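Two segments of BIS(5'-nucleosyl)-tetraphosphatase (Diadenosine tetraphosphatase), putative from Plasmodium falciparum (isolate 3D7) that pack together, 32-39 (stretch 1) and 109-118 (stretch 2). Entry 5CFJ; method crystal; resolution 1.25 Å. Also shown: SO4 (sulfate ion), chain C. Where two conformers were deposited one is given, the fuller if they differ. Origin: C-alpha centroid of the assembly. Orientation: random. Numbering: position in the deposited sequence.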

# COMPACT_ATOMS: atom_id res chain seq x y z
N PHE A 32 -0.16 -6.62 -5.23
CA PHE A 32 -0.14 -5.64 -4.17
C PHE A 32 -1.56 -5.23 -3.84
O PHE A 32 -2.37 -5.00 -4.74
CB PHE A 32 0.67 -4.41 -4.60
CG PHE A 32 2.09 -4.72 -4.96
CD1 PHE A 32 2.44 -5.10 -6.25
CD2 PHE A 32 3.08 -4.66 -3.99
CE1 PHE A 32 3.75 -5.40 -6.57
CE2 PHE A 32 4.39 -4.95 -4.31
CZ PHE A 32 4.73 -5.32 -5.60
N LEU A 33 -1.86 -5.11 -2.55
CA LEU A 33 -3.22 -4.78 -2.14
C LEU A 33 -3.49 -3.29 -2.29
O LEU A 33 -2.89 -2.47 -1.59
CB LEU A 33 -3.48 -5.22 -0.70
CG LEU A 33 -4.88 -4.92 -0.15
CD1 LEU A 33 -5.95 -5.61 -0.98
CD2 LEU A 33 -4.98 -5.34 1.32
N PHE A 34 -4.41 -2.95 -3.18
CA PHE A 34 -4.81 -1.56 -3.40
C PHE A 34 -6.26 -1.36 -3.02
O PHE A 34 -7.10 -2.23 -3.24
CB PHE A 34 -4.55 -1.15 -4.86
CG PHE A 34 -3.17 -0.62 -5.08
CD1 PHE A 34 -2.98 0.70 -5.43
CD2 PHE A 34 -2.05 -1.43 -4.89
CE1 PHE A 34 -1.71 1.22 -5.60
CE2 PHE A 34 -0.78 -0.92 -5.07
CZ PHE A 34 -0.61 0.41 -5.42
N LEU A 35 -6.53 -0.21 -2.41
CA LEU A 35 -7.83 0.12 -1.86
C LEU A 35 -8.39 1.34 -2.58
O LEU A 35 -7.68 2.32 -2.80
CB LEU A 35 -7.71 0.41 -0.36
CG LEU A 35 -6.91 -0.59 0.47
CD1 LEU A 35 -6.85 -0.12 1.91
CD2 LEU A 35 -7.50 -1.98 0.40
N LYS A 36 -9.67 1.26 -2.96
CA LYS A 36 -10.31 2.35 -3.69
C LYS A 36 -10.98 3.32 -2.73
O LYS A 36 -11.93 2.97 -2.02
CB LYS A 36 -11.33 1.80 -4.68
CG LYS A 36 -11.91 2.89 -5.56
CD LYS A 36 -12.98 2.37 -6.50
CE LYS A 36 -13.52 3.48 -7.37
NZ LYS A 36 -14.40 2.94 -8.45
N ALA A 37 -10.49 4.56 -2.71
CA ALA A 37 -11.01 5.56 -1.79
C ALA A 37 -12.49 5.84 -2.01
O ALA A 37 -12.95 5.94 -3.15
CB ALA A 37 -10.21 6.84 -1.93
N SER A 38 -13.23 5.98 -0.91
CA SER A 38 -14.66 6.28 -0.96
C SER A 38 -14.94 7.73 -1.30
O SER A 38 -15.99 8.06 -1.86
CB SER A 38 -15.33 5.96 0.39
OG SER A 38 -15.26 4.59 0.70
N TYR A 39 -14.00 8.60 -0.95
CA TYR A 39 -14.23 10.04 -1.07
C TYR A 39 -13.54 10.67 -2.28
O TYR A 39 -13.61 11.88 -2.47
CB TYR A 39 -13.77 10.75 0.21
N ASN A 109 -8.97 -12.58 4.70
CA ASN A 109 -10.19 -11.83 4.43
C ASN A 109 -9.99 -10.33 4.63
O ASN A 109 -9.79 -9.86 5.74
CB ASN A 109 -11.31 -12.33 5.35
CG ASN A 109 -12.65 -11.65 5.08
OD1 ASN A 109 -12.97 -11.26 3.95
ND2 ASN A 109 -13.47 -11.53 6.12
N VAL A 110 -10.05 -9.56 3.54
CA VAL A 110 -9.93 -8.11 3.62
C VAL A 110 -11.26 -7.51 4.05
O VAL A 110 -12.29 -7.75 3.43
CB VAL A 110 -9.51 -7.51 2.26
CG1 VAL A 110 -9.50 -5.99 2.32
CG2 VAL A 110 -8.14 -8.04 1.85
N ILE A 111 -11.23 -6.73 5.12
CA ILE A 111 -12.41 -6.08 5.68
C ILE A 111 -12.25 -4.58 5.56
O ILE A 111 -11.42 -3.99 6.24
CB ILE A 111 -12.61 -6.46 7.16
CG1 ILE A 111 -12.72 -7.98 7.30
CG2 ILE A 111 -13.84 -5.76 7.73
CD1 ILE A 111 -12.69 -8.47 8.73
N LEU A 112 -13.03 -3.96 4.68
CA LEU A 112 -12.87 -2.54 4.43
C LEU A 112 -13.53 -1.68 5.50
O LEU A 112 -14.48 -2.09 6.14
CB LEU A 112 -13.42 -2.18 3.06
CG LEU A 112 -12.70 -2.82 1.87
CD1 LEU A 112 -13.39 -2.43 0.57
CD2 LEU A 112 -11.22 -2.42 1.83
N SER A 113 -13.00 -0.47 5.67
CA SER A 113 -13.63 0.54 6.52
C SER A 113 -14.41 1.51 5.65
O SER A 113 -14.44 1.35 4.43
CB SER A 113 -12.57 1.29 7.33
OG SER A 113 -11.82 2.15 6.49
N ASP A 114 -15.02 2.53 6.25
CA ASP A 114 -15.78 3.48 5.45
C ASP A 114 -14.90 4.31 4.51
O ASP A 114 -15.41 4.97 3.60
CB ASP A 114 -16.62 4.41 6.34
CG ASP A 114 -15.80 5.14 7.40
OD1 ASP A 114 -14.55 5.10 7.34
OD2 ASP A 114 -16.41 5.77 8.29
N GLU A 115 -13.59 4.24 4.70
CA GLU A 115 -12.65 5.00 3.88
C GLU A 115 -12.54 4.47 2.45
O GLU A 115 -12.10 5.19 1.55
CB GLU A 115 -11.27 4.99 4.54
CG GLU A 115 -10.28 5.98 3.96
CD GLU A 115 -9.20 6.35 4.95
OE1 GLU A 115 -9.13 5.71 6.02
OE2 GLU A 115 -8.41 7.27 4.66
N HIS A 116 -12.94 3.22 2.24
CA HIS A 116 -12.79 2.59 0.93
C HIS A 116 -14.02 1.81 0.51
O HIS A 116 -14.73 1.26 1.35
CB HIS A 116 -11.58 1.67 0.93
CG HIS A 116 -10.30 2.38 1.24
ND1 HIS A 116 -9.73 2.37 2.50
CD2 HIS A 116 -9.49 3.14 0.47
CE1 HIS A 116 -8.62 3.08 2.48
NE2 HIS A 116 -8.45 3.56 1.26
N THR A 117 -14.24 1.72 -0.80
CA THR A 117 -15.42 1.03 -1.31
C THR A 117 -15.08 -0.30 -1.97
O THR A 117 -15.96 -1.12 -2.20
CB THR A 117 -16.16 1.88 -2.35
OG1 THR A 117 -15.27 2.21 -3.42
CG2 THR A 117 -16.68 3.16 -1.71
N ASP A 118 -13.80 -0.52 -2.26
CA ASP A 118 -13.38 -1.71 -2.99
C ASP A 118 -11.90 -1.96 -2.75
O ASP A 118 -11.19 -1.08 -2.27
CB ASP A 118 -13.66 -1.54 -4.49
CG ASP A 118 -13.74 -2.86 -5.24
OD1 ASP A 118 -13.73 -3.94 -4.60
OD2 ASP A 118 -13.83 -2.81 -6.48
S SO4 C . -12.19 2.42 -11.13
O1 SO4 C . -13.02 1.38 -10.51
O2 SO4 C . -12.08 3.56 -10.23
O3 SO4 C . -10.85 1.88 -11.38
O4 SO4 C . -12.79 2.85 -12.38
O HOH W 1 -6.98 4.63 -1.12
O HOH W 2 -14.42 -0.40 -7.59

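Stretch 2 approaches the strand of stretch 1 gradually, meeting it first through side chains and then through backbone. Val110 points toward that strand, and its CG2 lies 4.2 Å from CD2 of Leu33; both residues are buried, and their branched aliphatic side chains suit a place where nothing polar needs a partner. Leu112 extends this apolar contact, its CD2 4.0 Å from CD2 of Leu35.

A type I turn then runs from Ser113 to His116, closed by a bond from His116 N to Ser113 O (3.2 Å). Ser113 also accepts at its side chain, Glu115 N lying 3.3 Å from Ser113 OG, so a small hydroxyl residue fits the start of the turn. The turn offers its carbonyls to Ser38: Ser38 OG donates to Asp114 O (2.9 Å), and Ser38 N donates to Glu115 O (2.8 Å). The CA-to-CB bonds of Asp114 and Glu115 point away from stretch 1; both residues are exposed, as suits charged side chains, and their carbonyls make the contact.

His116 is buried, and its flat ring serves two purposes. Leu35 CB sits over one face, 3.5 Å from the ring centroid and 19° off the normal, a CH-pi contact. The imidazole's polarity is also used: a water lies 3.0 Å from His116 NE2 and donates to Leu35 O at 2.9 Å, linking the two stretches.

Backbone pairing follows. Thr117 N donates to Lys36 O (2.9 Å), which also receives a CA-H...O contact from His116 CA at 3.1 Å. Threonine suits this exposed place: its methyl CG2 lies 3.1 Å from Ser38 OG, and its hydroxyl OG1 3.8 Å from Lys36 CD. Lys36 N in turn donates to Asp118 O (2.9 Å) almost linearly, at 179°. The CB atoms of Lys36 and Asp118 lie 4.1 Å apart, but the extended lysine leads its amine away to a sulfate, with Lys36 NZ 2.9 Å from sulfate O1. A second water donates to Asp118 OD2 (2.7 Å) and weakly accepts from Lys36 NZ (3.4 Å).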